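Local coordinates for protection of telomeres protein poz1 (Schizosaccharomyces pombe, PDB 5WE0) that negatively regulates telomerase and telomere length in fission yeast as a telomeric DNA-binding protein associated with Pot1, at residues Lys45-Cys48 against His49-Met52; Val10-Thr13 against Leu14-Phe17; Ile96-Ala99 against Leu100-Glu104; Ala59-Glu62 against Tyr63-Leu67. One frame throughout, in Å; residues are numbered along the deposited sequence.

Interaction 1. Residues Lys45-Cys48 against His49-Met52; sequences KSMC and HEKM. With ZN (zinc ion), chain M.
His49 sits at the third position of a type I beta turn running from Met47 to Glu50, in the loop between helix 31-43 and helix 54-64. Its imidazole lies with one face over the carbonyl carbon of Cys48, CG coming within 3.5 Å of Cys48 C. From there NE2 reaches the zinc ion at 2.1 Å. The other three ligands belong to the chain of another protein, so the turn offers a single histidine to a metal site shared between two proteins. The backbone N of His49 gives its hydrogen to a water that in turn donates to Ser46 O. Glu50 closes the turn, its N bonding to Met47 O at 3.2 Å with an N-H...O angle of 158°; the donor stands well above the carbonyl plane of Met47 and so misses its lone pairs. The Glu50 side chain, with CG beside the backbone N (chi1 -70°) and a second bend at chi2, folds back over the first half of the turn. Met47, bent at chi2 and chi3, crosses it at a slant, with Met47 SD 3.8 Å from Glu50 CG. The same CG lies 3.4 Å from Ser46 O, a carbonyl that also accepts a hydrogen bond from Lys4. Further on, Lys51 NZ makes a salt bridge with Glu109 OE1 of helix 93-115.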
ATOM      1  N   LYS A  45     -22.393   6.886   8.740  1.00 48.97           N
ATOM      2  CA  LYS A  45     -22.406   8.299   8.364  1.00 48.40           C
ATOM      3  C   LYS A  45     -21.455   9.155   9.204  1.00 51.54           C
ATOM      4  O   LYS A  45     -21.009  10.213   8.744  1.00 51.08           O
ATOM      5  CB  LYS A  45     -23.825   8.856   8.463  1.00 53.00           C
ATOM      6  CG  LYS A  45     -24.765   8.411   7.341  1.00 54.05           C
ATOM      7  CD  LYS A  45     -25.482   7.124   7.702  1.00 59.75           C
ATOM      8  CE  LYS A  45     -26.662   6.866   6.778  1.00 61.42           C
ATOM      9  NZ  LYS A  45     -27.431   5.661   7.219  1.00 61.40           N
ATOM     10  N   SER A  46     -21.130   8.743  10.428  1.00 47.05           N
ATOM     11  CA  SER A  46     -20.257   9.594  11.225  1.00 48.55           C
ATOM     12  C   SER A  46     -18.776   9.353  10.955  1.00 47.13           C
ATOM     13  O   SER A  46     -17.942  10.102  11.466  1.00 50.06           O
ATOM     14  CB  SER A  46     -20.557   9.424  12.721  1.00 50.33           C
ATOM     15  OG  SER A  46     -20.191   8.137  13.172  1.00 54.10           O
ATOM     16  N   MET A  47     -18.421   8.353  10.152  1.00 47.38           N
ATOM     17  CA  MET A  47     -17.020   8.097   9.836  1.00 45.05           C
ATOM     18  C   MET A  47     -16.604   8.648   8.474  1.00 44.71           C
ATOM     19  O   MET A  47     -15.437   8.499   8.091  1.00 44.41           O
ATOM     20  CB  MET A  47     -16.726   6.593   9.902  1.00 41.07           C
ATOM     21  CG  MET A  47     -16.998   5.983  11.270  1.00 40.37           C
ATOM     22  SD  MET A  47     -16.053   6.806  12.565  1.00 47.41           S
ATOM     23  CE  MET A  47     -14.443   6.025  12.422  1.00 41.54           C
ATOM     24  N   CYS A  48     -17.527   9.276   7.736  1.00 41.20           N
ATOM     25  CA  CYS A  48     -17.245   9.660   6.356  1.00 42.34           C
ATOM     26  C   CYS A  48     -16.055  10.606   6.250  1.00 42.04           C
ATOM     27  O   CYS A  48     -15.286  10.523   5.288  1.00 40.93           O
ATOM     28  CB  CYS A  48     -18.492  10.286   5.727  1.00 42.09           C
ATOM     29  SG  CYS A  48     -19.751   9.040   5.350  1.00 43.37           S
ATOM     30  N   HIS A  49     -15.859  11.484   7.234  1.00 40.74           N
ATOM     31  CA  HIS A  49     -14.753  12.438   7.204  1.00 43.60           C
ATOM     32  C   HIS A  49     -13.811  12.256   8.380  1.00 47.99           C
ATOM     33  O   HIS A  49     -13.009  13.149   8.678  1.00 47.53           O
ATOM     34  CB  HIS A  49     -15.285  13.869   7.149  1.00 39.23           C
ATOM     35  CG  HIS A  49     -16.104  14.123   5.930  1.00 44.30           C
ATOM     36  ND1 HIS A  49     -15.539  14.274   4.682  1.00 45.79           N
ATOM     37  CD2 HIS A  49     -17.443  14.115   5.740  1.00 41.95           C
ATOM     38  CE1 HIS A  49     -16.495  14.426   3.785  1.00 49.33           C
ATOM     39  NE2 HIS A  49     -17.660  14.338   4.402  1.00 49.77           N
ATOM     40  N   GLU A  50     -13.856  11.095   9.021  1.00 46.09           N
ATOM     41  CA  GLU A  50     -12.884  10.796  10.049  1.00 45.30           C
ATOM     42  C   GLU A  50     -11.596  10.322   9.394  1.00 46.63           C
ATOM     43  O   GLU A  50     -11.591   9.805   8.270  1.00 49.91           O
ATOM     44  CB  GLU A  50     -13.423   9.730  11.000  1.00 47.92           C
ATOM     45  CG  GLU A  50     -14.551  10.225  11.893  1.00 52.05           C
ATOM     46  CD  GLU A  50     -14.097  11.320  12.852  1.00 56.71           C
ATOM     47  OE1 GLU A  50     -13.059  11.130  13.535  1.00 52.15           O
ATOM     48  OE2 GLU A  50     -14.795  12.359  12.933  1.00 57.20           O
ATOM     49  N   LYS A  51     -10.495  10.508  10.103  1.00 47.90           N
ATOM     50  CA  LYS A  51      -9.201  10.060   9.615  1.00 49.16           C
ATOM     51  C   LYS A  51      -9.083   8.545   9.772  1.00 50.17           C
ATOM     52  O   LYS A  51      -9.471   7.971  10.798  1.00 47.41           O
ATOM     53  CB  LYS A  51      -8.073  10.775  10.376  1.00 52.57           C
ATOM     54  CG  LYS A  51      -6.664  10.459   9.881  1.00 59.58           C
ATOM     55  CD  LYS A  51      -5.571  11.027  10.804  1.00 62.54           C
ATOM     56  CE  LYS A  51      -4.771   9.894  11.479  1.00 61.94           C
ATOM     57  NZ  LYS A  51      -3.807   9.204  10.548  1.00 58.21           N
ATOM     58  N   MET A  52      -8.560   7.903   8.748  1.00 40.37           N
ATOM     59  CA  MET A  52      -8.287   6.478   8.809  1.00 42.17           C
ATOM     60  C   MET A  52      -7.122   6.234   9.764  1.00 43.03           C
ATOM     61  O   MET A  52      -6.044   6.807   9.560  1.00 41.23           O
ATOM     62  CB  MET A  52      -7.962   5.953   7.404  1.00 36.14           C
ATOM     63  CG  MET A  52      -7.606   4.494   7.330  1.00 36.83           C
ATOM     64  SD  MET A  52      -9.018   3.382   7.566  1.00 47.94           S
ATOM     65  CE  MET A  52     -10.110   3.890   6.234  1.00 31.46           C
TER
HETATM   66 ZN    ZN M 601     -19.328  13.714   3.311  1.00 49.12          ZN
HETATM   67  O   HOH W   1     -17.206  12.256   9.612  1.00 45.58           O
HETATM   68  O   HOH W   2     -13.416   8.821   6.157  1.00 42.37           O

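Interaction 2. Residues Val10-Thr13 against Leu14-Phe17; sequences VLNT and LETF
Thr13 and Phe17, one turn apart on helix 2-18, lie side by side and point the same way. The methyl CG2 of Thr13 rests 3.9 Å from Phe17 CE1, while the ring edge is turned to the Thr13 carbonyl, which lies near the ring plane with O 3.3 Å from Phe17 CD1. That oxygen is also gripped by Thr16, whose hydroxyl OG1 bonds to Thr13 O at 3.1 Å. With chi1 at 85°, Thr16 OG1 sits between its own backbone N and carbonyl carbon, which brings it back to the previous turn; the methyl CG2 lies 3.4 Å from Asn12 O. The backbone bonds of Thr16 N and Phe17 N to Thr13 O are both weak, the latter 3.4 Å long, as the helix nears its last residue. An alanine in place of Phe17 would remove the ring and would probably leave the Thr13 methyl and Thr13 O without their aromatic neighbour. Further back the helical bonds are regular: Leu14 N reaches Val10 O at 2.9 Å and Glu15 N reaches Leu11 O at 3.0 Å. These bonds fix the backbone from which the buried Leu11 and Leu14 project, and the aliphatic part of Glu15 returns over the same carbonyl, CG being 3.5 Å from Leu11 O. Leu14 packs against Cys37 and Leu38 of helix 31-43 and against Met56 of helix 54-64. Leu11 meets Leu41 and Met56 of the same two helices, so this amphipathic stretch lays its apolar side across both.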
ATOM      1  N   VAL A  10     -15.968  -0.412  17.034  1.00 32.64           N
ATOM      2  CA  VAL A  10     -15.669  -1.322  15.915  1.00 29.68           C
ATOM      3  C   VAL A  10     -14.196  -1.207  15.510  1.00 32.43           C
ATOM      4  O   VAL A  10     -13.529  -2.214  15.238  1.00 30.96           O
ATOM      5  CB  VAL A  10     -16.609  -1.053  14.724  1.00 34.82           C
ATOM      6  CG1 VAL A  10     -16.199  -1.913  13.529  1.00 31.89           C
ATOM      7  CG2 VAL A  10     -18.079  -1.298  15.111  1.00 31.45           C
ATOM      8  N   LEU A  11     -13.657   0.026  15.488  1.00 35.48           N
ATOM      9  CA  LEU A  11     -12.235   0.217  15.186  1.00 36.75           C
ATOM     10  C   LEU A  11     -11.345  -0.511  16.187  1.00 37.05           C
ATOM     11  O   LEU A  11     -10.363  -1.166  15.798  1.00 38.88           O
ATOM     12  CB  LEU A  11     -11.884   1.711  15.156  1.00 38.78           C
ATOM     13  CG  LEU A  11     -12.083   2.430  13.816  1.00 36.06           C
ATOM     14  CD1 LEU A  11     -11.651   3.884  13.883  1.00 41.24           C
ATOM     15  CD2 LEU A  11     -11.362   1.698  12.692  1.00 32.44           C
ATOM     16  N   ASN A  12     -11.677  -0.422  17.484  1.00 36.13           N
ATOM     17  CA  ASN A  12     -10.901  -1.126  18.505  1.00 37.21           C
ATOM     18  C   ASN A  12     -10.950  -2.630  18.316  1.00 34.17           C
ATOM     19  O   ASN A  12      -9.948  -3.323  18.524  1.00 41.76           O
ATOM     20  CB  ASN A  12     -11.396  -0.752  19.907  1.00 40.58           C
ATOM     21  CG  ASN A  12     -11.176   0.705  20.214  1.00 42.59           C
ATOM     22  OD1 ASN A  12     -12.089   1.414  20.644  1.00 46.44           O
ATOM     23  ND2 ASN A  12      -9.959   1.175  19.964  1.00 45.51           N
ATOM     24  N   THR A  13     -12.103  -3.162  17.922  1.00 34.50           N
ATOM     25  CA  THR A  13     -12.166  -4.586  17.606  1.00 33.02           C
ATOM     26  C   THR A  13     -11.282  -4.942  16.413  1.00 33.25           C
ATOM     27  O   THR A  13     -10.593  -5.977  16.429  1.00 34.13           O
ATOM     28  CB  THR A  13     -13.618  -5.011  17.369  1.00 35.27           C
ATOM     29  OG1 THR A  13     -14.340  -4.916  18.610  1.00 35.19           O
ATOM     30  CG2 THR A  13     -13.696  -6.444  16.804  1.00 29.61           C
ATOM     31  N   LEU A  14     -11.315  -4.130  15.348  1.00 31.74           N
ATOM     32  CA  LEU A  14     -10.470  -4.436  14.187  1.00 31.31           C
ATOM     33  C   LEU A  14      -8.990  -4.440  14.560  1.00 35.95           C
ATOM     34  O   LEU A  14      -8.214  -5.262  14.045  1.00 32.55           O
ATOM     35  CB  LEU A  14     -10.743  -3.457  13.044  1.00 32.97           C
ATOM     36  CG  LEU A  14     -11.891  -3.855  12.103  1.00 35.83           C
ATOM     37  CD1 LEU A  14     -12.011  -2.848  10.962  1.00 34.71           C
ATOM     38  CD2 LEU A  14     -11.727  -5.276  11.557  1.00 28.73           C
ATOM     39  N   GLU A  15      -8.587  -3.537  15.474  1.00 34.93           N
ATOM     40  CA  GLU A  15      -7.201  -3.483  15.933  1.00 35.20           C
ATOM     41  C   GLU A  15      -6.716  -4.834  16.421  1.00 39.85           C
ATOM     42  O   GLU A  15      -5.597  -5.259  16.098  1.00 38.88           O
ATOM     43  CB  GLU A  15      -7.065  -2.499  17.089  1.00 38.70           C
ATOM     44  CG  GLU A  15      -7.031  -1.055  16.729  1.00 38.33           C
ATOM     45  CD  GLU A  15      -6.272  -0.233  17.767  1.00 43.13           C
ATOM     46  OE1 GLU A  15      -5.375  -0.804  18.433  1.00 46.99           O
ATOM     47  OE2 GLU A  15      -6.561   0.976  17.905  1.00 43.03           O
ATOM     48  N   THR A  16      -7.544  -5.528  17.209  1.00 38.04           N
ATOM     49  CA  THR A  16      -7.136  -6.824  17.735  1.00 35.77           C
ATOM     50  C   THR A  16      -7.095  -7.885  16.657  1.00 40.66           C
ATOM     51  O   THR A  16      -6.502  -8.948  16.875  1.00 46.58           O
ATOM     52  CB  THR A  16      -8.048  -7.263  18.893  1.00 42.73           C
ATOM     53  OG1 THR A  16      -9.220  -7.918  18.379  1.00 40.60           O
ATOM     54  CG2 THR A  16      -8.440  -6.062  19.777  1.00 31.94           C
ATOM     55  N   PHE A  17      -7.757  -7.661  15.523  1.00 38.83           N
ATOM     56  CA  PHE A  17      -7.601  -8.601  14.422  1.00 40.26           C
ATOM     57  C   PHE A  17      -6.484  -8.176  13.473  1.00 40.40           C
ATOM     58  O   PHE A  17      -5.829  -9.032  12.863  1.00 43.00           O
ATOM     59  CB  PHE A  17      -8.913  -8.748  13.624  1.00 42.64           C
ATOM     60  CG  PHE A  17      -9.966  -9.586  14.313  1.00 40.25           C
ATOM     61  CD1 PHE A  17     -10.848  -9.012  15.212  1.00 38.45           C
ATOM     62  CD2 PHE A  17     -10.043 -10.950  14.090  1.00 44.55           C
ATOM     63  CE1 PHE A  17     -11.816  -9.778  15.866  1.00 40.00           C
ATOM     64  CE2 PHE A  17     -11.004 -11.726  14.746  1.00 46.14           C
ATOM     65  CZ  PHE A  17     -11.891 -11.133  15.631  1.00 38.76           C
TER

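Interaction 3. Residues Ile96-Ala99 against Leu100-Glu104; sequences ISNA and LERLE
Four successive i to i+4 backbone bonds join Ile96-Ala99 to Leu100-Glu104, ending with Leu103 N to Ala99 O at 2.8 Å, and the N-H...O angles of 153° to 158° mark a regular alpha helix. Arg102 lies back along this turn: its CG is 3.4 Å from Asn98 O, and a bend at chi3 (-138°) carries the guanidinium round until NH2 is 4.0 Å from Asn98 CB. The polar ends of both side chains are held from outside this helix: Arg102 NH2 forms a salt bridge, and Asn98 ND2 a hydrogen bond, each with an acidic side chain of the chain of another protein. Beside them, Leu100 stands over the Ile96 carbonyl, its CG 3.5 Å from Ile96 O. A loose apolar contact, Ile96 CG2 to Leu100 CD1 at 4.3 Å, continues this face toward Ile148 of helix 130-157. Leu100 also touches Phe170 and Trp174 of helix 164-174, while Ser97 OG is hydrogen-bonded to Trp174 NE1. The arrangement is that of a central helix in an all-helical fold, packed on several sides while one polar strip carries the charged contact with a partner protein.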
ATOM      1  N   ILE A  96      -4.967  -0.105  -7.135  1.00 31.38           N
ATOM      2  CA  ILE A  96      -3.552   0.186  -6.918  1.00 26.88           C
ATOM      3  C   ILE A  96      -3.338   1.680  -6.679  1.00 27.39           C
ATOM      4  O   ILE A  96      -2.487   2.081  -5.884  1.00 29.22           O
ATOM      5  CB  ILE A  96      -2.715  -0.321  -8.108  1.00 27.81           C
ATOM      6  CG1 ILE A  96      -2.798  -1.855  -8.231  1.00 28.07           C
ATOM      7  CG2 ILE A  96      -1.265   0.144  -7.951  1.00 27.86           C
ATOM      8  CD1 ILE A  96      -2.386  -2.624  -6.944  1.00 28.15           C
ATOM      9  N   SER A  97      -4.108   2.522  -7.339  1.00 29.04           N
ATOM     10  CA  SER A  97      -4.026   3.951  -7.071  1.00 27.57           C
ATOM     11  C   SER A  97      -4.417   4.260  -5.623  1.00 29.09           C
ATOM     12  O   SER A  97      -3.772   5.089  -4.965  1.00 27.87           O
ATOM     13  CB  SER A  97      -4.914   4.694  -8.071  1.00 29.41           C
ATOM     14  OG  SER A  97      -4.631   6.066  -8.096  1.00 43.39           O
ATOM     15  N   ASN A  98      -5.476   3.609  -5.113  1.00 27.46           N
ATOM     16  CA  ASN A  98      -5.858   3.787  -3.714  1.00 26.74           C
ATOM     17  C   ASN A  98      -4.782   3.261  -2.777  1.00 29.86           C
ATOM     18  O   ASN A  98      -4.467   3.893  -1.759  1.00 27.23           O
ATOM     19  CB  ASN A  98      -7.180   3.085  -3.425  1.00 31.86           C
ATOM     20  CG  ASN A  98      -8.365   3.750  -4.122  1.00 35.53           C
ATOM     21  OD1 ASN A  98      -8.269   4.874  -4.599  1.00 33.69           O
ATOM     22  ND2 ASN A  98      -9.486   3.044  -4.185  1.00 36.49           N
ATOM     23  N   ALA A  99      -4.200   2.107  -3.114  1.00 27.76           N
ATOM     24  CA  ALA A  99      -3.132   1.553  -2.296  1.00 24.42           C
ATOM     25  C   ALA A  99      -1.947   2.515  -2.205  1.00 27.39           C
ATOM     26  O   ALA A  99      -1.315   2.622  -1.150  1.00 24.06           O
ATOM     27  CB  ALA A  99      -2.695   0.201  -2.862  1.00 21.56           C
ATOM     28  N   LEU A 100      -1.596   3.191  -3.317  1.00 26.78           N
ATOM     29  CA  LEU A 100      -0.474   4.133  -3.279  1.00 26.03           C
ATOM     30  C   LEU A 100      -0.797   5.345  -2.426  1.00 26.62           C
ATOM     31  O   LEU A 100       0.083   5.897  -1.756  1.00 24.18           O
ATOM     32  CB  LEU A 100      -0.090   4.585  -4.682  1.00 27.12           C
ATOM     33  CG  LEU A 100       0.679   3.555  -5.514  1.00 27.27           C
ATOM     34  CD1 LEU A 100       0.639   3.936  -7.000  1.00 26.94           C
ATOM     35  CD2 LEU A 100       2.097   3.444  -4.980  1.00 23.42           C
ATOM     36  N   GLU A 101      -2.046   5.782  -2.459  1.00 24.24           N
ATOM     37  CA  GLU A 101      -2.429   6.880  -1.603  1.00 30.62           C
ATOM     38  C   GLU A 101      -2.355   6.465  -0.139  1.00 28.96           C
ATOM     39  O   GLU A 101      -1.887   7.236   0.703  1.00 30.94           O
ATOM     40  CB  GLU A 101      -3.821   7.369  -1.995  1.00 33.83           C
ATOM     41  CG  GLU A 101      -4.259   8.580  -1.225  1.00 46.01           C
ATOM     42  CD  GLU A 101      -5.469   9.260  -1.841  1.00 56.15           C
ATOM     43  OE1 GLU A 101      -6.048  10.166  -1.188  1.00 63.56           O
ATOM     44  OE2 GLU A 101      -5.826   8.910  -2.991  1.00 60.38           O
ATOM     45  N   ARG A 102      -2.749   5.227   0.138  1.00 27.19           N
ATOM     46  CA  ARG A 102      -2.694   4.688   1.488  1.00 28.91           C
ATOM     47  C   ARG A 102      -1.239   4.590   1.941  1.00 28.63           C
ATOM     48  O   ARG A 102      -0.907   4.962   3.066  1.00 30.83           O
ATOM     49  CB  ARG A 102      -3.360   3.313   1.548  1.00 27.56           C
ATOM     50  CG  ARG A 102      -4.880   3.360   1.543  1.00 30.04           C
ATOM     51  CD  ARG A 102      -5.476   1.976   1.750  1.00 31.69           C
ATOM     52  NE  ARG A 102      -6.616   1.734   0.870  1.00 35.44           N
ATOM     53  CZ  ARG A 102      -7.783   2.360   0.970  1.00 44.49           C
ATOM     54  NH1 ARG A 102      -7.971   3.270   1.916  1.00 36.29           N
ATOM     55  NH2 ARG A 102      -8.765   2.076   0.125  1.00 30.15           N
ATOM     56  N   LEU A 103      -0.372   4.091   1.061  1.00 26.49           N
ATOM     57  CA  LEU A 103       1.041   3.971   1.389  1.00 25.81           C
ATOM     58  C   LEU A 103       1.637   5.340   1.686  1.00 27.84           C
ATOM     59  O   LEU A 103       2.456   5.506   2.602  1.00 25.56           O
ATOM     60  CB  LEU A 103       1.783   3.315   0.238  1.00 22.81           C
ATOM     61  CG  LEU A 103       3.168   2.814   0.596  1.00 29.76           C
ATOM     62  CD1 LEU A 103       3.081   1.694   1.632  1.00 27.35           C
ATOM     63  CD2 LEU A 103       3.880   2.356  -0.682  1.00 32.16           C
ATOM     64  N   GLU A 104       1.225   6.332   0.922  1.00 26.24           N
ATOM     65  CA  GLU A 104       1.690   7.690   1.153  1.00 31.19           C
ATOM     66  C   GLU A 104       1.189   8.247   2.487  1.00 31.19           C
ATOM     67  O   GLU A 104       1.940   8.944   3.179  1.00 32.50           O
ATOM     68  CB  GLU A 104       1.262   8.554  -0.027  1.00 30.00           C
ATOM     69  CG  GLU A 104       1.717   9.976   0.010  1.00 35.26           C
ATOM     70  CD  GLU A 104       1.360  10.670  -1.283  1.00 42.93           C
ATOM     71  OE1 GLU A 104       0.158  10.961  -1.474  1.00 47.33           O
ATOM     72  OE2 GLU A 104       2.280  10.921  -2.100  1.00 47.21           O
TER

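Interaction 4. Residues Ala59-Glu62 against Tyr63-Leu67; sequences AFIE and YCFNL
A Schellman motif ends helix 54-64 here, with Asn66 at positive phi as its C-prime residue. Leu67 N reaches back to Glu62 O at 2.9 Å, in the carbonyl plane, and inside it Asn66 N bonds to Tyr63 O. The turned chain lays the Leu67 side chain across Glu62 at about a right angle, Leu67 CG being 3.9 Å from Glu62 CA. One turn earlier the helix is regular: Cys64 N meets Phe60 O at 2.7 Å, with an N-H...O angle of 169°. The same pair meets through its side chains. Cys64 CB stands over one face of the Phe60 ring as a CH-pi contact, 4.1 Å from its centroid, and SG makes an oblique sulfur-aromatic contact 4.7 Å from that centroid. The Phe60 ring, which also has a cation-pi contact with Arg102, reaches this place because its CG is anti to the backbone N (chi1 173°). A serine at Phe60 would take away this ring and would probably leave the Cys64 side chain without its aromatic cover and Arg102 without its cation-pi partner. Alongside, Ile61 and Phe65 point the same way, with Ile61 CG2 4.2 Å from Phe65 CD2. The buried Glu62 carboxylate is satisfied by a salt bridge to Lys224 and by hydrogen bonds from His23 and Tyr24. Tyr63 stacks on an aromatic ring of another protein's chain. The helix end thus lies between helix 93-115, where Leu95 meets Phe60 and Ile106 meets Ile61, and helix 209-230, where Ile220 meets Ile61 and Leu216 meets Phe65.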
ATOM      1  N   ALA A  59      -2.646  -2.576   7.452  1.00 28.46           N
ATOM      2  CA  ALA A  59      -3.277  -3.866   7.211  1.00 28.42           C
ATOM      3  C   ALA A  59      -3.744  -3.978   5.767  1.00 25.50           C
ATOM      4  O   ALA A  59      -3.563  -5.022   5.129  1.00 27.04           O
ATOM      5  CB  ALA A  59      -4.452  -4.060   8.174  1.00 31.36           C
ATOM      6  N   PHE A  60      -4.290  -2.891   5.216  1.00 27.72           N
ATOM      7  CA  PHE A  60      -4.685  -2.909   3.813  1.00 29.68           C
ATOM      8  C   PHE A  60      -3.494  -3.211   2.922  1.00 25.04           C
ATOM      9  O   PHE A  60      -3.571  -4.064   2.036  1.00 23.86           O
ATOM     10  CB  PHE A  60      -5.308  -1.584   3.384  1.00 27.08           C
ATOM     11  CG  PHE A  60      -5.557  -1.543   1.912  1.00 32.76           C
ATOM     12  CD1 PHE A  60      -6.638  -2.220   1.364  1.00 29.46           C
ATOM     13  CD2 PHE A  60      -4.647  -0.928   1.053  1.00 29.89           C
ATOM     14  CE1 PHE A  60      -6.838  -2.226  -0.004  1.00 30.80           C
ATOM     15  CE2 PHE A  60      -4.841  -0.943  -0.309  1.00 29.20           C
ATOM     16  CZ  PHE A  60      -5.932  -1.592  -0.839  1.00 31.22           C
ATOM     17  N   ILE A  61      -2.375  -2.528   3.156  1.00 23.35           N
ATOM     18  CA  ILE A  61      -1.183  -2.737   2.336  1.00 25.71           C
ATOM     19  C   ILE A  61      -0.683  -4.173   2.468  1.00 25.04           C
ATOM     20  O   ILE A  61      -0.323  -4.813   1.474  1.00 20.59           O
ATOM     21  CB  ILE A  61      -0.086  -1.718   2.726  1.00 22.62           C
ATOM     22  CG1 ILE A  61      -0.518  -0.308   2.336  1.00 23.42           C
ATOM     23  CG2 ILE A  61       1.260  -2.106   2.112  1.00 22.63           C
ATOM     24  CD1 ILE A  61      -0.854  -0.155   0.834  1.00 23.46           C
ATOM     25  N   GLU A  62      -0.635  -4.695   3.703  1.00 25.10           N
ATOM     26  CA  GLU A  62      -0.215  -6.080   3.897  1.00 24.37           C
ATOM     27  C   GLU A  62      -1.157  -7.052   3.177  1.00 26.25           C
ATOM     28  O   GLU A  62      -0.712  -8.055   2.609  1.00 25.12           O
ATOM     29  CB  GLU A  62      -0.159  -6.389   5.393  1.00 29.85           C
ATOM     30  CG  GLU A  62       0.909  -5.565   6.144  1.00 24.63           C
ATOM     31  CD  GLU A  62       0.874  -5.803   7.640  1.00 33.16           C
ATOM     32  OE1 GLU A  62      -0.238  -6.063   8.173  1.00 30.53           O
ATOM     33  OE2 GLU A  62       1.957  -5.723   8.288  1.00 31.06           O
ATOM     34  N   TYR A  63      -2.467  -6.787   3.214  1.00 25.70           N
ATOM     35  CA  TYR A  63      -3.435  -7.679   2.580  1.00 27.42           C
ATOM     36  C   TYR A  63      -3.383  -7.539   1.062  1.00 27.20           C
ATOM     37  O   TYR A  63      -3.211  -8.526   0.341  1.00 24.13           O
ATOM     38  CB  TYR A  63      -4.841  -7.362   3.115  1.00 30.26           C
ATOM     39  CG  TYR A  63      -5.967  -8.269   2.608  1.00 31.85           C
ATOM     40  CD1 TYR A  63      -5.839  -9.655   2.620  1.00 35.31           C
ATOM     41  CD2 TYR A  63      -7.166  -7.730   2.138  1.00 29.83           C
ATOM     42  CE1 TYR A  63      -6.870 -10.477   2.159  1.00 36.84           C
ATOM     43  CE2 TYR A  63      -8.195  -8.543   1.686  1.00 31.30           C
ATOM     44  CZ  TYR A  63      -8.039  -9.908   1.703  1.00 34.15           C
ATOM     45  OH  TYR A  63      -9.049 -10.710   1.262  1.00 41.87           O
ATOM     46  N   CYS A  64      -3.425  -6.295   0.575  1.00 27.08           N
ATOM     47  CA  CYS A  64      -3.424  -6.014  -0.860  1.00 25.44           C
ATOM     48  C   CYS A  64      -2.235  -6.651  -1.582  1.00 28.23           C
ATOM     49  O   CYS A  64      -2.387  -7.223  -2.669  1.00 28.86           O
ATOM     50  CB  CYS A  64      -3.418  -4.503  -1.061  1.00 27.03           C
ATOM     51  SG  CYS A  64      -3.376  -3.997  -2.766  1.00 25.60           S
ATOM     52  N   PHE A  65      -1.033  -6.513  -1.030  1.00 24.67           N
ATOM     53  CA  PHE A  65       0.158  -7.043  -1.677  1.00 24.96           C
ATOM     54  C   PHE A  65       0.571  -8.385  -1.100  1.00 25.60           C
ATOM     55  O   PHE A  65       1.636  -8.901  -1.459  1.00 25.99           O
ATOM     56  CB  PHE A  65       1.315  -6.029  -1.602  1.00 24.16           C
ATOM     57  CG  PHE A  65       1.038  -4.783  -2.381  1.00 23.49           C
ATOM     58  CD1 PHE A  65       1.099  -4.794  -3.764  1.00 24.37           C
ATOM     59  CD2 PHE A  65       0.648  -3.623  -1.740  1.00 22.17           C
ATOM     60  CE1 PHE A  65       0.795  -3.662  -4.494  1.00 24.97           C
ATOM     61  CE2 PHE A  65       0.361  -2.482  -2.463  1.00 25.23           C
ATOM     62  CZ  PHE A  65       0.424  -2.506  -3.844  1.00 21.86           C
ATOM     63  N   ASN A  66      -0.257  -8.968  -0.226  1.00 28.76           N
ATOM     64  CA  ASN A  66      -0.050 -10.331   0.249  1.00 31.57           C
ATOM     65  C   ASN A  66       1.334 -10.475   0.890  1.00 32.98           C
ATOM     66  O   ASN A  66       2.076 -11.428   0.634  1.00 32.28           O
ATOM     67  CB  ASN A  66      -0.256 -11.315  -0.914  1.00 34.56           C
ATOM     68  CG  ASN A  66      -0.861 -12.662  -0.474  1.00 39.63           C
ATOM     69  OD1 ASN A  66      -1.258 -12.839   0.676  1.00 45.18           O
ATOM     70  ND2 ASN A  66      -0.952 -13.599  -1.410  1.00 44.00           N
ATOM     71  N   LEU A  67       1.690  -9.492   1.730  1.00 33.57           N
ATOM     72  CA  LEU A  67       3.036  -9.438   2.304  1.00 32.01           C
ATOM     73  C   LEU A  67       3.346 -10.628   3.211  1.00 36.61           C
ATOM     74  O   LEU A  67       4.522 -10.869   3.506  1.00 35.02           O
ATOM     75  CB  LEU A  67       3.254  -8.118   3.065  1.00 27.70           C
ATOM     76  CG  LEU A  67       3.213  -6.879   2.164  1.00 26.91           C
ATOM     77  CD1 LEU A  67       3.608  -5.604   2.940  1.00 24.02           C
ATOM     78  CD2 LEU A  67       4.110  -7.087   0.953  1.00 20.81           C
TER

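How the interactions relate
From the N terminus the chain meets interaction 2 on helix 2-18, then interaction 1 in the loop after helix 31-43, interaction 4 at the end of helix 54-64, and interaction 3 on helix 93-115. All four are local and follow in series; none nests in or crosses another, and none closes a long loop. Their ties come through space. Met47 CE of interaction 1 packs on Leu11 CD1 of interaction 2 at 3.8 Å, joining the metal-binding loop to the first helix. Interactions 3 and 4 meet where Ala99 fits against Phe60, Ile61 and Phe65, tying two successive helices near the chain's centre. Interactions 2 and 3, like 1 and 4, have centres about 22 Å apart and do not touch.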